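Local coordinates for ABC transporter, substrate binding protein (Agrobacterium tumefaciens, PDB 3C9H) that probably captures a solute in the periplasm and delivers it to an ABC importer, and binds a magnesium ion, at residues E52-A57 against L281-S286; G209-S214 against G226-G231; S214-I219 against Y232-S237. All coordinates share one frame; numbering follows the deposited sequence.

Contact 1. Residues E52-A57 against L281-S286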
loop_
_atom_site.group_PDB
_atom_site.type_symbol
_atom_site.label_atom_id
_atom_site.label_comp_id
_atom_site.label_asym_id
_atom_site.label_seq_id
_atom_site.Cartn_x
_atom_site.Cartn_y
_atom_site.Cartn_z
ATOM N N GLU A 52 2.449 -15.730 -11.707
ATOM C CA GLU A 52 2.607 -16.464 -12.968
ATOM C C GLU A 52 3.989 -16.238 -13.576
ATOM O O GLU A 52 4.617 -17.183 -14.046
ATOM C CB GLU A 52 1.510 -16.073 -13.951
ATOM C CG GLU A 52 0.145 -16.625 -13.524
ATOM C CD GLU A 52 -1.037 -16.069 -14.325
ATOM O OE1 GLU A 52 -0.854 -15.093 -15.106
ATOM O OE2 GLU A 52 -2.163 -16.597 -14.123
ATOM N N GLY A 53 4.471 -14.998 -13.556
ATOM C CA GLY A 53 5.796 -14.679 -14.093
ATOM C C GLY A 53 6.908 -15.399 -13.351
ATOM O O GLY A 53 7.809 -15.992 -13.954
ATOM N N PHE A 54 6.822 -15.368 -12.032
ATOM C CA PHE A 54 7.748 -16.083 -11.179
ATOM C C PHE A 54 7.759 -17.574 -11.494
ATOM O O PHE A 54 8.825 -18.170 -11.616
ATOM C CB PHE A 54 7.397 -15.845 -9.701
ATOM C CG PHE A 54 8.255 -16.637 -8.747
ATOM C CD1 PHE A 54 9.560 -16.230 -8.480
ATOM C CD2 PHE A 54 7.775 -17.808 -8.158
ATOM C CE1 PHE A 54 10.369 -16.981 -7.603
ATOM C CE2 PHE A 54 8.582 -18.563 -7.299
ATOM C CZ PHE A 54 9.859 -18.140 -7.012
ATOM N N GLN A 55 6.575 -18.170 -11.602
ATOM C CA GLN A 55 6.433 -19.603 -11.841
ATOM C C GLN A 55 6.940 -20.031 -13.225
ATOM O O GLN A 55 7.583 -21.059 -13.328
ATOM C CB GLN A 55 4.989 -20.068 -11.649
ATOM C CG GLN A 55 4.553 -20.085 -10.192
ATOM C CD GLN A 55 3.400 -20.980 -9.952
ATOM O OE1 GLN A 55 2.347 -20.827 -10.568
ATOM N NE2 GLN A 55 3.574 -21.931 -9.051
ATOM N N LYS A 56 6.667 -19.242 -14.258
ATOM C CA LYS A 56 7.241 -19.475 -15.599
ATOM C C LYS A 56 8.771 -19.459 -15.573
ATOM O O LYS A 56 9.403 -20.261 -16.260
ATOM C CB LYS A 56 6.769 -18.418 -16.589
ATOM C CG LYS A 56 5.332 -18.557 -17.029
ATOM C CD LYS A 56 4.940 -17.342 -17.811
ATOM C CE LYS A 56 3.481 -17.336 -18.122
ATOM N NZ LYS A 56 3.147 -16.034 -18.775
ATOM N N ALA A 57 9.357 -18.549 -14.793
ATOM C CA ALA A 57 10.817 -18.506 -14.596
ATOM C C ALA A 57 11.296 -19.692 -13.756
ATOM O O ALA A 57 12.435 -20.115 -13.880
ATOM C CB ALA A 57 11.236 -17.181 -13.937
ATOM N N LEU A 281 11.888 -12.410 -4.098
ATOM C CA LEU A 281 12.354 -11.015 -3.977
ATOM C C LEU A 281 13.183 -10.568 -5.176
ATOM O O LEU A 281 12.937 -9.514 -5.772
ATOM C CB LEU A 281 13.148 -10.848 -2.677
ATOM C CG LEU A 281 13.759 -9.492 -2.411
ATOM C CD1 LEU A 281 12.712 -8.324 -2.547
ATOM C CD2 LEU A 281 14.457 -9.494 -1.051
ATOM N N GLU A 282 14.162 -11.374 -5.562
ATOM C CA GLU A 282 14.933 -11.093 -6.761
ATOM C C GLU A 282 14.013 -10.909 -7.984
ATOM O O GLU A 282 14.219 -9.983 -8.778
ATOM C CB GLU A 282 15.926 -12.227 -7.021
ATOM C CG GLU A 282 17.011 -11.903 -8.007
ATOM C CD GLU A 282 18.193 -12.829 -7.838
ATOM O OE1 GLU A 282 17.968 -14.050 -8.011
ATOM O OE2 GLU A 282 19.315 -12.346 -7.497
ATOM N N PHE A 283 13.003 -11.767 -8.132
ATOM C CA PHE A 283 12.080 -11.618 -9.243
ATOM C C PHE A 283 11.312 -10.280 -9.191
ATOM O O PHE A 283 11.206 -9.578 -10.198
ATOM C CB PHE A 283 11.122 -12.806 -9.354
ATOM C CG PHE A 283 10.125 -12.652 -10.467
ATOM C CD1 PHE A 283 10.455 -13.008 -11.772
ATOM C CD2 PHE A 283 8.896 -12.078 -10.221
ATOM C CE1 PHE A 283 9.534 -12.817 -12.802
ATOM C CE2 PHE A 283 7.962 -11.875 -11.256
ATOM C CZ PHE A 283 8.280 -12.232 -12.538
ATOM N N PHE A 284 10.797 -9.925 -8.016
ATOM C CA PHE A 284 10.142 -8.645 -7.808
ATOM C C PHE A 284 11.046 -7.438 -8.079
ATOM O O PHE A 284 10.537 -6.375 -8.376
ATOM C CB PHE A 284 9.546 -8.550 -6.394
ATOM C CG PHE A 284 8.131 -9.088 -6.300
ATOM C CD1 PHE A 284 7.083 -8.277 -5.841
ATOM C CD2 PHE A 284 7.841 -10.385 -6.710
ATOM C CE1 PHE A 284 5.791 -8.757 -5.773
ATOM C CE2 PHE A 284 6.548 -10.873 -6.658
ATOM C CZ PHE A 284 5.520 -10.063 -6.185
ATOM N N MET A 285 12.361 -7.602 -7.949
ATOM C CA MET A 285 13.335 -6.520 -8.178
ATOM C C MET A 285 13.806 -6.478 -9.635
ATOM O O MET A 285 14.349 -5.454 -10.076
ATOM C CB MET A 285 14.566 -6.697 -7.269
ATOM C CG MET A 285 14.339 -6.465 -5.751
ATOM S SD MET A 285 15.789 -6.868 -4.730
ATOM C CE MET A 285 16.748 -5.370 -4.988
ATOM N N SER A 286 13.590 -7.584 -10.360
ATOM C CA SER A 286 14.116 -7.806 -11.715
ATOM C C SER A 286 13.463 -6.871 -12.748
ATOM O O SER A 286 12.348 -6.393 -12.543
ATOM C CB SER A 286 13.907 -9.276 -12.150
ATOM O OG SER A 286 12.535 -9.576 -12.436
#
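The carbonyl oxygen of Phe283, the residue whose ring meets Gly53 and Phe54, is gripped twice by Ser286. Ser286 OG donates to Phe283 O at 2.6 Å, toward an in-plane lone pair of the carbonyl, and Ser286 N joins the same oxygen at 3.1 Å. Ser286, the N-cap residue of helix 287-296, also accepts from Gly289 N through OG, which ties that helix to the last turn of helix 274-285. With CG anti to the backbone N (chi1 178°), the Phe283 ring projects onto helix 44-57. This is helix-on-helix packing in one α/β lobe of the periplasmic binding protein fold, and helix 44-57 follows directly on the loop that holds the magnesium ligands Ser41 and Asp43. Gly53 has no side chain, and Phe283 CZ comes within 3.5 Å of Gly53 C. Phe54 N lies 3.5 Å above one face of the ring, offset toward the rim, and Phe54 CB makes a CH-pi contact over the same ring, 4.3 Å from its centroid and 17° off the normal. Phe283 CB meets the edge of the Phe54 ring, 3.9 Å from Phe54 CD1, while Tyr280 joins that ring edge-to-face and Val63 packs against its side chain.

Contact 2. Residues G209-S214 against G226-G231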
loop_
_atom_site.group_PDB
_atom_site.type_symbol
_atom_site.label_atom_id
_atom_site.label_comp_id
_atom_site.label_asym_id
_atom_site.label_seq_id
_atom_site.Cartn_x
_atom_site.Cartn_y
_atom_site.Cartn_z
ATOM N N GLY A 209 -20.168 12.214 8.441
ATOM C CA GLY A 209 -20.530 10.838 8.730
ATOM C C GLY A 209 -19.686 9.842 7.947
ATOM O O GLY A 209 -20.205 8.837 7.444
ATOM N N VAL A 210 -18.381 10.104 7.863
ATOM C CA VAL A 210 -17.463 9.234 7.102
ATOM C C VAL A 210 -17.516 7.791 7.591
ATOM O O VAL A 210 -17.552 7.543 8.790
ATOM C CB VAL A 210 -15.993 9.754 7.143
ATOM C CG1 VAL A 210 -15.424 9.731 8.588
ATOM C CG2 VAL A 210 -15.107 8.965 6.198
ATOM N N LYS A 211 -17.548 6.855 6.643
ATOM C CA LYS A 211 -17.471 5.433 6.915
ATOM C C LYS A 211 -16.048 4.965 6.683
ATOM O O LYS A 211 -15.418 5.354 5.699
ATOM C CB LYS A 211 -18.406 4.677 5.997
ATOM C CG LYS A 211 -19.864 5.199 6.104
ATOM C CD LYS A 211 -20.855 4.098 5.856
ATOM C CE LYS A 211 -22.269 4.552 6.244
ATOM N NZ LYS A 211 -22.229 5.373 7.503
ATOM N N VAL A 212 -15.546 4.121 7.572
ATOM C CA VAL A 212 -14.133 3.712 7.515
ATOM C C VAL A 212 -14.002 2.212 7.277
ATOM O O VAL A 212 -14.761 1.393 7.836
ATOM C CB VAL A 212 -13.354 4.173 8.757
ATOM C CG1 VAL A 212 -13.348 5.707 8.876
ATOM C CG2 VAL A 212 -13.907 3.554 9.989
ATOM N N TYR A 213 -13.051 1.836 6.427
ATOM C CA TYR A 213 -12.877 0.455 6.021
ATOM C C TYR A 213 -11.390 0.079 6.113
ATOM O O TYR A 213 -10.509 0.953 6.066
ATOM C CB TYR A 213 -13.352 0.242 4.566
ATOM C CG TYR A 213 -14.841 0.424 4.404
ATOM C CD1 TYR A 213 -15.702 -0.685 4.450
ATOM C CD2 TYR A 213 -15.397 1.682 4.280
ATOM C CE1 TYR A 213 -17.070 -0.532 4.336
ATOM C CE2 TYR A 213 -16.790 1.848 4.187
ATOM C CZ TYR A 213 -17.607 0.737 4.223
ATOM O OH TYR A 213 -18.974 0.864 4.121
ATOM N N SER A 214 -11.141 -1.218 6.169
ATOM C CA SER A 214 -9.797 -1.747 6.257
ATOM C C SER A 214 -9.124 -1.881 4.885
ATOM O O SER A 214 -7.922 -2.059 4.822
ATOM C CB SER A 214 -9.819 -3.091 6.988
ATOM O OG SER A 214 -10.450 -4.118 6.204
ATOM N N GLY A 226 -21.892 4.078 -6.667
ATOM C CA GLY A 226 -22.543 5.286 -6.205
ATOM C C GLY A 226 -23.080 5.263 -4.805
ATOM O O GLY A 226 -23.649 6.253 -4.395
ATOM N N ARG A 227 -22.887 4.176 -4.045
ATOM C CA ARG A 227 -23.232 4.210 -2.612
ATOM C C ARG A 227 -22.484 5.338 -1.899
ATOM O O ARG A 227 -23.042 6.007 -1.014
ATOM C CB ARG A 227 -22.935 2.874 -1.922
ATOM C CG ARG A 227 -23.996 1.793 -2.171
ATOM C CD ARG A 227 -23.578 0.451 -1.589
ATOM N NE ARG A 227 -22.647 -0.225 -2.483
ATOM C CZ ARG A 227 -22.069 -1.399 -2.239
ATOM N NH1 ARG A 227 -22.288 -2.038 -1.106
ATOM N NH2 ARG A 227 -21.257 -1.932 -3.144
ATOM N N PHE A 228 -21.227 5.543 -2.320
ATOM C CA PHE A 228 -20.378 6.619 -1.850
ATOM C C PHE A 228 -20.053 7.530 -3.002
ATOM O O PHE A 228 -19.888 7.075 -4.116
ATOM C CB PHE A 228 -19.048 6.054 -1.326
ATOM C CG PHE A 228 -19.175 5.216 -0.070
ATOM C CD1 PHE A 228 -20.234 5.361 0.806
ATOM C CD2 PHE A 228 -18.161 4.324 0.264
ATOM C CE1 PHE A 228 -20.316 4.593 1.965
ATOM C CE2 PHE A 228 -18.239 3.553 1.422
ATOM C CZ PHE A 228 -19.321 3.693 2.268
ATOM N N VAL A 229 -19.927 8.820 -2.728
ATOM C CA VAL A 229 -19.584 9.783 -3.780
ATOM C C VAL A 229 -18.078 10.106 -3.817
ATOM O O VAL A 229 -17.554 10.495 -4.851
ATOM C CB VAL A 229 -20.399 11.060 -3.609
ATOM C CG1 VAL A 229 -21.903 10.715 -3.684
ATOM C CG2 VAL A 229 -20.036 11.796 -2.307
ATOM N N LEU A 230 -17.398 9.949 -2.683
ATOM C CA LEU A 230 -15.976 10.284 -2.551
ATOM C C LEU A 230 -15.255 9.295 -1.634
ATOM O O LEU A 230 -15.800 8.871 -0.606
ATOM C CB LEU A 230 -15.795 11.686 -1.942
ATOM C CG LEU A 230 -15.978 12.918 -2.829
ATOM C CD1 LEU A 230 -16.138 14.159 -1.944
ATOM C CD2 LEU A 230 -14.820 13.081 -3.811
ATOM N N GLY A 231 -14.020 8.958 -1.994
ATOM C CA GLY A 231 -13.091 8.294 -1.080
ATOM C C GLY A 231 -11.793 9.076 -0.931
ATOM O O GLY A 231 -11.319 9.724 -1.880
#
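The rings of Tyr213 and Phe228 meet along their rims, with no overlap of faces. Their centroids are 5.9 Å apart and the planes are turned by 59°, which is neither a stack nor a T-shaped pair. The Phe228 ring receives its neighbours at the edge: the phenol end of Tyr213 arrives close to the ring plane, with Tyr213 OH 3.4 Å from Phe228 CZ. Farther back, Tyr213 CE2 touches Phe228 CE2 at 3.6 Å, so it is the hydroxyl-bearing end of the tyrosine, and not its root, that makes the contact. The two side chains come from opposite directions, each with CG anti to its carbonyl carbon (chi1 -67° in both), and they meet between backbones that stay well apart, since the nearest CA atoms, those of Lys211 and Phe228, are 9.3 Å from each other.

Lys211 adds the aliphatic part of its chain to the same rim. It crosses the phenylalanine at about a right angle and lays CD 3.9 Å from Phe228 CZ, after which its ammonium end leads away from the ring. The result is a largely apolar patch, with the phenol oxygen at its rim.

In this α/β lobe of the periplasmic binding protein fold, strands 211-213 and 230-235 both pair in parallel with strand 173-176, which lies between them. The Tyr213-Phe228 pair lies over that strand, where Ala174 touches Phe228, a residue of the loop just ahead of strand 230-235. Arg222 of helix 216-224 reaches both rings. That helix links strands 211-213 and 230-235 along the chain and packs on Tyr213 through Ala218 as well, so the contact lies between sheet and helix.

Contact 3. Residues S214-I219 against Y232-S237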
loop_
_atom_site.group_PDB
_atom_site.type_symbol
_atom_site.label_atom_id
_atom_site.label_comp_id
_atom_site.label_asym_id
_atom_site.label_seq_id
_atom_site.Cartn_x
_atom_site.Cartn_y
_atom_site.Cartn_z
ATOM N N SER A 214 -11.141 -1.218 6.169
ATOM C CA SER A 214 -9.797 -1.747 6.257
ATOM C C SER A 214 -9.124 -1.881 4.885
ATOM O O SER A 214 -7.922 -2.059 4.822
ATOM C CB SER A 214 -9.819 -3.091 6.988
ATOM O OG SER A 214 -10.450 -4.118 6.204
ATOM N N THR A 215 -9.889 -1.799 3.780
ATOM C CA THR A 215 -9.315 -2.018 2.463
ATOM C C THR A 215 -9.751 -0.959 1.434
ATOM O O THR A 215 -10.852 -0.429 1.498
ATOM C CB THR A 215 -9.664 -3.429 1.978
ATOM O OG1 THR A 215 -11.073 -3.507 1.705
ATOM C CG2 THR A 215 -9.236 -4.518 3.061
ATOM N N SER A 216 -8.868 -0.661 0.480
ATOM C CA SER A 216 -9.215 0.207 -0.634
ATOM C C SER A 216 -10.293 -0.444 -1.454
ATOM O O SER A 216 -11.218 0.239 -1.900
ATOM C CB SER A 216 -8.009 0.516 -1.528
ATOM O OG SER A 216 -7.237 1.585 -1.020
ATOM N N SER A 217 -10.202 -1.764 -1.637
ATOM C CA SER A 217 -11.174 -2.472 -2.481
ATOM C C SER A 217 -12.614 -2.305 -1.977
ATOM O O SER A 217 -13.521 -2.127 -2.791
ATOM C CB SER A 217 -10.834 -3.948 -2.617
ATOM O OG SER A 217 -10.792 -4.524 -1.331
ATOM N N ALA A 218 -12.830 -2.358 -0.658
ATOM C CA ALA A 218 -14.174 -2.151 -0.079
ATOM C C ALA A 218 -14.720 -0.756 -0.428
ATOM O O ALA A 218 -15.902 -0.567 -0.724
ATOM C CB ALA A 218 -14.171 -2.350 1.459
ATOM N N ILE A 219 -13.851 0.232 -0.365
ATOM C CA ILE A 219 -14.252 1.600 -0.663
ATOM C C ILE A 219 -14.500 1.727 -2.168
ATOM O O ILE A 219 -15.520 2.238 -2.582
ATOM C CB ILE A 219 -13.216 2.606 -0.173
ATOM C CG1 ILE A 219 -13.132 2.588 1.365
ATOM C CG2 ILE A 219 -13.551 4.015 -0.727
ATOM C CD1 ILE A 219 -11.913 3.356 1.940
ATOM N N TYR A 232 -11.207 8.997 0.261
ATOM C CA TYR A 232 -10.028 9.763 0.620
ATOM C C TYR A 232 -8.871 8.817 0.995
ATOM O O TYR A 232 -9.076 7.873 1.749
ATOM C CB TYR A 232 -10.344 10.704 1.800
ATOM C CG TYR A 232 -9.143 11.444 2.303
ATOM C CD1 TYR A 232 -8.664 12.550 1.623
ATOM C CD2 TYR A 232 -8.471 11.040 3.455
ATOM C CE1 TYR A 232 -7.530 13.224 2.054
ATOM C CE2 TYR A 232 -7.329 11.718 3.904
ATOM C CZ TYR A 232 -6.867 12.800 3.199
ATOM O OH TYR A 232 -5.754 13.494 3.625
ATOM N N ASN A 233 -7.673 9.106 0.491
ATOM C CA ASN A 233 -6.459 8.301 0.752
ATOM C C ASN A 233 -6.529 6.869 0.255
ATOM O O ASN A 233 -6.056 5.937 0.913
ATOM C CB ASN A 233 -6.110 8.305 2.242
ATOM C CG ASN A 233 -5.204 9.453 2.641
ATOM O OD1 ASN A 233 -4.736 9.519 3.799
ATOM N ND2 ASN A 233 -4.936 10.348 1.710
ATOM N N ILE A 234 -7.067 6.703 -0.944
ATOM C CA ILE A 234 -7.251 5.402 -1.543
ATOM C C ILE A 234 -5.998 5.095 -2.360
ATOM O O ILE A 234 -5.382 6.006 -2.902
ATOM C CB ILE A 234 -8.544 5.381 -2.436
ATOM C CG1 ILE A 234 -9.740 5.850 -1.592
ATOM C CG2 ILE A 234 -8.792 3.977 -3.041
ATOM C CD1 ILE A 234 -9.923 5.081 -0.277
ATOM N N LEU A 235 -5.633 3.812 -2.447
ATOM C CA LEU A 235 -4.512 3.401 -3.266
ATOM C C LEU A 235 -4.775 3.687 -4.752
ATOM O O LEU A 235 -5.709 3.159 -5.341
ATOM C CB LEU A 235 -4.154 1.931 -3.011
ATOM C CG LEU A 235 -3.555 1.576 -1.630
ATOM C CD1 LEU A 235 -3.277 0.071 -1.557
ATOM C CD2 LEU A 235 -2.277 2.404 -1.311
ATOM N N GLY A 236 -3.925 4.512 -5.352
ATOM C CA GLY A 236 -4.107 4.940 -6.741
ATOM C C GLY A 236 -3.985 3.797 -7.725
ATOM O O GLY A 236 -4.648 3.782 -8.737
ATOM N N SER A 237 -3.117 2.835 -7.418
ATOM C CA SER A 237 -2.915 1.666 -8.272
ATOM C C SER A 237 -4.196 0.842 -8.359
ATOM O O SER A 237 -4.633 0.473 -9.423
ATOM C CB SER A 237 -1.769 0.824 -7.704
ATOM O OG SER A 237 -1.903 0.697 -6.290
#
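On the inward side of helix 216-224, Ser216 meets Ile234 and Leu235, and Ile219 meets Ile234, whereas Ser217 and Ala218 on the far side of the helix, and the N-cap residue Thr215, are partly exposed and stay clear of residues 232-237. The tightest point is apolar: Ile219 CD1 and Ile234 CD1 lie 3.4 Å apart, closer than usual van der Waals contact, as the two isoleucines cross obliquely. Ile219 CG2 follows at 3.8 Å from the same Ile234 CD1. The other branch of Ile234 points toward the serine, and its CG2 sits 3.5 Å from Ser216 OG.

Next to this packing is a polar link. Leu235 N donates to Ser216 OG over 3.1 Å with an almost straight N-H...O angle of 175°. Ser216 OG is also hydrogen-bonded to Tyr176 OH of strand 173-176, so two groups satisfy a buried hydroxyl and fix its rotation (chi1 -84°). Asn233, with positive phi, and Ile234 both face Val138, a G1 beta bulge; Ile234 pairs with Val138 through the backbone, and Leu235 is the N-cap residue of helix 236-245. In periplasmic binding proteins, helix N-termini and strand ends of this kind commonly border the ligand cleft. Here Ser216 N bonds to a citrate, probably from the crystallisation liquor, and the Leu235 side chain lies about 4 Å from it (nearest atoms), consistent with a pocket for an anion. The positive end of the helix would probably favour such a group.

On the looser side, Thr215 caps the helix, its OG1 accepting from Ala218 N at 3.2 Å, and its side chain touches Leu69. The Ser217 side chain is turned from Ile234 and Leu235, and touches Asp43, a magnesium ligand.

Overall arrangement
Along the chain, residues 52-57 and 281-286 of contact 1 enclose the others, whose segments alternate: 209-214, 214-219, 226-231, 232-237. Contacts 2 and 3 lie about 10 Å apart between centres, share Ser214 and strand 230-235, and touch where Tyr213 CD1 meets Ala218 CB at 3.7 Å. Contact 1 is remote, about 36 Å from contact 2 and 26 Å from contact 3 between centres, and lies across the chain's centre from contact 2. This separation fits the two-lobed binding-protein plan: contact 1 packs helices in one lobe, contact 2 joins strand 211-213 to the start of strand 230-235 in the other, and contact 3 stands beside the citrate and magnesium sites, probably at the cleft.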